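Local coordinates for protein porin B (Pseudomonas putida, PDB 4GEY) that forms a beta-barrel channel in the outer membrane that probably lets sugars such as glucose, seen bound in it, diffuse into the periplasm, at residues R253-S259 with S287-V293. The protein carries 2 engineered substitutions. Residues are numbered along the deposited sequence; the frame is centred on the assembly and turned at random.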
# COMPACT_ATOMS: atom_id res chain seq x y z
N ARG A 253 12.05 -8.75 -5.80
CA ARG A 253 10.88 -9.60 -5.64
C ARG A 253 10.24 -9.88 -6.97
O ARG A 253 10.05 -8.97 -7.78
CB ARG A 253 9.80 -8.91 -4.80
CG ARG A 253 10.22 -8.52 -3.40
CD ARG A 253 9.01 -8.21 -2.55
NE ARG A 253 9.37 -7.99 -1.16
CZ ARG A 253 8.99 -8.76 -0.15
NH1 ARG A 253 8.21 -9.81 -0.35
NH2 ARG A 253 9.40 -8.46 1.08
N LEU A 254 9.87 -11.14 -7.20
CA LEU A 254 9.08 -11.51 -8.36
C LEU A 254 7.91 -12.36 -7.88
O LEU A 254 8.11 -13.34 -7.16
CB LEU A 254 9.92 -12.24 -9.40
CG LEU A 254 9.17 -12.96 -10.54
CD1 LEU A 254 8.66 -12.00 -11.60
CD2 LEU A 254 10.06 -13.98 -11.18
N GLY A 255 6.69 -11.99 -8.27
CA GLY A 255 5.50 -12.67 -7.78
C GLY A 255 4.34 -12.80 -8.74
O GLY A 255 4.27 -12.14 -9.78
N TYR A 256 3.40 -13.65 -8.36
CA TYR A 256 2.19 -13.92 -9.14
C TYR A 256 1.05 -14.12 -8.14
O TYR A 256 1.26 -14.66 -7.06
CB TYR A 256 2.41 -15.17 -10.01
CG TYR A 256 1.15 -15.76 -10.60
CD1 TYR A 256 0.65 -15.32 -11.82
CD2 TYR A 256 0.46 -16.77 -9.94
CE1 TYR A 256 -0.51 -15.85 -12.35
CE2 TYR A 256 -0.69 -17.30 -10.46
CZ TYR A 256 -1.18 -16.86 -11.66
OH TYR A 256 -2.33 -17.42 -12.18
N TYR A 257 -0.14 -13.64 -8.46
CA TYR A 257 -1.31 -13.92 -7.62
C TYR A 257 -2.43 -14.56 -8.44
O TYR A 257 -2.55 -14.31 -9.65
CB TYR A 257 -1.84 -12.66 -6.91
CG TYR A 257 -2.32 -11.60 -7.86
CD1 TYR A 257 -3.63 -11.58 -8.32
CD2 TYR A 257 -1.47 -10.62 -8.32
CE1 TYR A 257 -4.06 -10.63 -9.21
CE2 TYR A 257 -1.90 -9.65 -9.21
CZ TYR A 257 -3.20 -9.66 -9.65
OH TYR A 257 -3.63 -8.71 -10.53
N TYR A 258 -3.24 -15.36 -7.77
CA TYR A 258 -4.40 -15.97 -8.39
C TYR A 258 -5.56 -15.89 -7.42
O TYR A 258 -5.42 -16.18 -6.23
CB TYR A 258 -4.12 -17.43 -8.79
CG TYR A 258 -5.26 -18.08 -9.53
CD1 TYR A 258 -5.43 -17.90 -10.90
CD2 TYR A 258 -6.18 -18.89 -8.86
CE1 TYR A 258 -6.48 -18.51 -11.58
CE2 TYR A 258 -7.23 -19.49 -9.53
CZ TYR A 258 -7.38 -19.29 -10.89
OH TYR A 258 -8.43 -19.90 -11.54
N SER A 259 -6.71 -15.47 -7.93
CA SER A 259 -7.86 -15.23 -7.08
C SER A 259 -9.03 -16.07 -7.53
O SER A 259 -9.45 -15.97 -8.67
CB SER A 259 -8.25 -13.76 -7.12
OG SER A 259 -9.42 -13.53 -6.35
N SER A 287 -11.98 -16.27 -12.15
CA SER A 287 -10.76 -15.83 -11.47
C SER A 287 -10.21 -14.48 -11.93
O SER A 287 -10.64 -13.92 -12.96
CB SER A 287 -9.67 -16.88 -11.65
OG SER A 287 -9.02 -16.74 -12.91
N LYS A 288 -9.24 -13.98 -11.17
CA LYS A 288 -8.38 -12.86 -11.58
C LYS A 288 -6.96 -13.36 -11.39
O LYS A 288 -6.75 -14.34 -10.67
CB LYS A 288 -8.62 -11.63 -10.71
CG LYS A 288 -10.06 -11.16 -10.64
CD LYS A 288 -10.21 -9.90 -9.81
CE LYS A 288 -10.38 -8.66 -10.68
NZ LYS A 288 -9.09 -8.04 -11.09
N HIS A 289 -5.98 -12.70 -12.01
CA HIS A 289 -4.58 -13.09 -11.85
C HIS A 289 -3.65 -11.96 -12.30
O HIS A 289 -4.06 -11.11 -13.09
CB HIS A 289 -4.27 -14.36 -12.65
CG HIS A 289 -4.26 -14.14 -14.13
ND1 HIS A 289 -3.20 -13.56 -14.79
CD2 HIS A 289 -5.19 -14.39 -15.07
CE1 HIS A 289 -3.47 -13.47 -16.08
NE2 HIS A 289 -4.67 -13.97 -16.28
N GLY A 290 -2.41 -11.96 -11.82
CA GLY A 290 -1.43 -10.98 -12.26
C GLY A 290 -0.03 -11.24 -11.74
O GLY A 290 0.18 -12.22 -11.02
N TRP A 291 0.91 -10.37 -12.11
CA TRP A 291 2.32 -10.52 -11.73
C TRP A 291 2.87 -9.22 -11.16
O TRP A 291 2.26 -8.16 -11.30
CB TRP A 291 3.18 -10.86 -12.94
CG TRP A 291 2.86 -12.11 -13.67
CD1 TRP A 291 1.87 -12.28 -14.60
CD2 TRP A 291 3.56 -13.35 -13.59
NE1 TRP A 291 1.90 -13.57 -15.09
CE2 TRP A 291 2.93 -14.24 -14.48
CE3 TRP A 291 4.65 -13.80 -12.84
CZ2 TRP A 291 3.35 -15.56 -14.63
CZ3 TRP A 291 5.07 -15.11 -13.01
CH2 TRP A 291 4.42 -15.97 -13.89
N TRP A 292 4.03 -9.30 -10.54
CA TRP A 292 4.64 -8.10 -9.98
C TRP A 292 6.14 -8.23 -9.82
O TRP A 292 6.68 -9.34 -9.69
CB TRP A 292 4.02 -7.74 -8.63
CG TRP A 292 4.43 -8.61 -7.50
CD1 TRP A 292 5.63 -8.58 -6.81
CD2 TRP A 292 3.65 -9.63 -6.86
NE1 TRP A 292 5.63 -9.52 -5.81
CE2 TRP A 292 4.43 -10.18 -5.82
CE3 TRP A 292 2.36 -10.13 -7.08
CZ2 TRP A 292 3.97 -11.20 -5.00
CZ3 TRP A 292 1.91 -11.15 -6.27
CH2 TRP A 292 2.71 -11.68 -5.24
N VAL A 293 6.81 -7.08 -9.86
CA VAL A 293 8.23 -7.01 -9.57
C VAL A 293 8.44 -5.87 -8.59
O VAL A 293 7.86 -4.80 -8.73
CB VAL A 293 9.11 -6.75 -10.85
CG1 VAL A 293 10.56 -6.53 -10.46
CG2 VAL A 293 9.01 -7.89 -11.86
O HOH W 1 -6.16 -8.73 -11.54
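Six backbone hydrogen bonds join 253-259 to 287-293 as antiparallel strands. Gly255 N to Trp292 O is 3.0 Å and Trp292 N to Gly255 O 2.9 Å. Tyr257 N reaches Gly290 O at 2.9 Å, and Gly290 N reaches Tyr257 O at 3.2 Å. Ser259 and Lys288 form the third reciprocal pair. A water links Tyr257 OH (2.7 Å) to Lys288 NZ (3.0 Å); Tyr257 OH is also hydrogen-bonded to His319 ND1 of strand 309-319.

Both glycines lie under aromatic rings. Gly255 CA sits 3.5 Å from the centroid of the Trp292 six-membered ring, and the Tyr257 ring covers Gly290 N. A CB on either glycine would clash with its aromatic partner. On the other face, the edge of Tyr256 meets the face of Trp291, and Leu254 CD1 packs on Val293 CG2 at 4.1 Å. Trp291 touches a C8E detergent molecule, consistent with a membrane-facing outer surface.

Trp292 and Tyr257 point into the barrel and touch helix 175-178. Glu238 of strand 232-245 accepts from Trp292 NE1 and forms a salt bridge with Arg253. Strands 232-245 and 309-319 flank the pair and continue the antiparallel barrel wall.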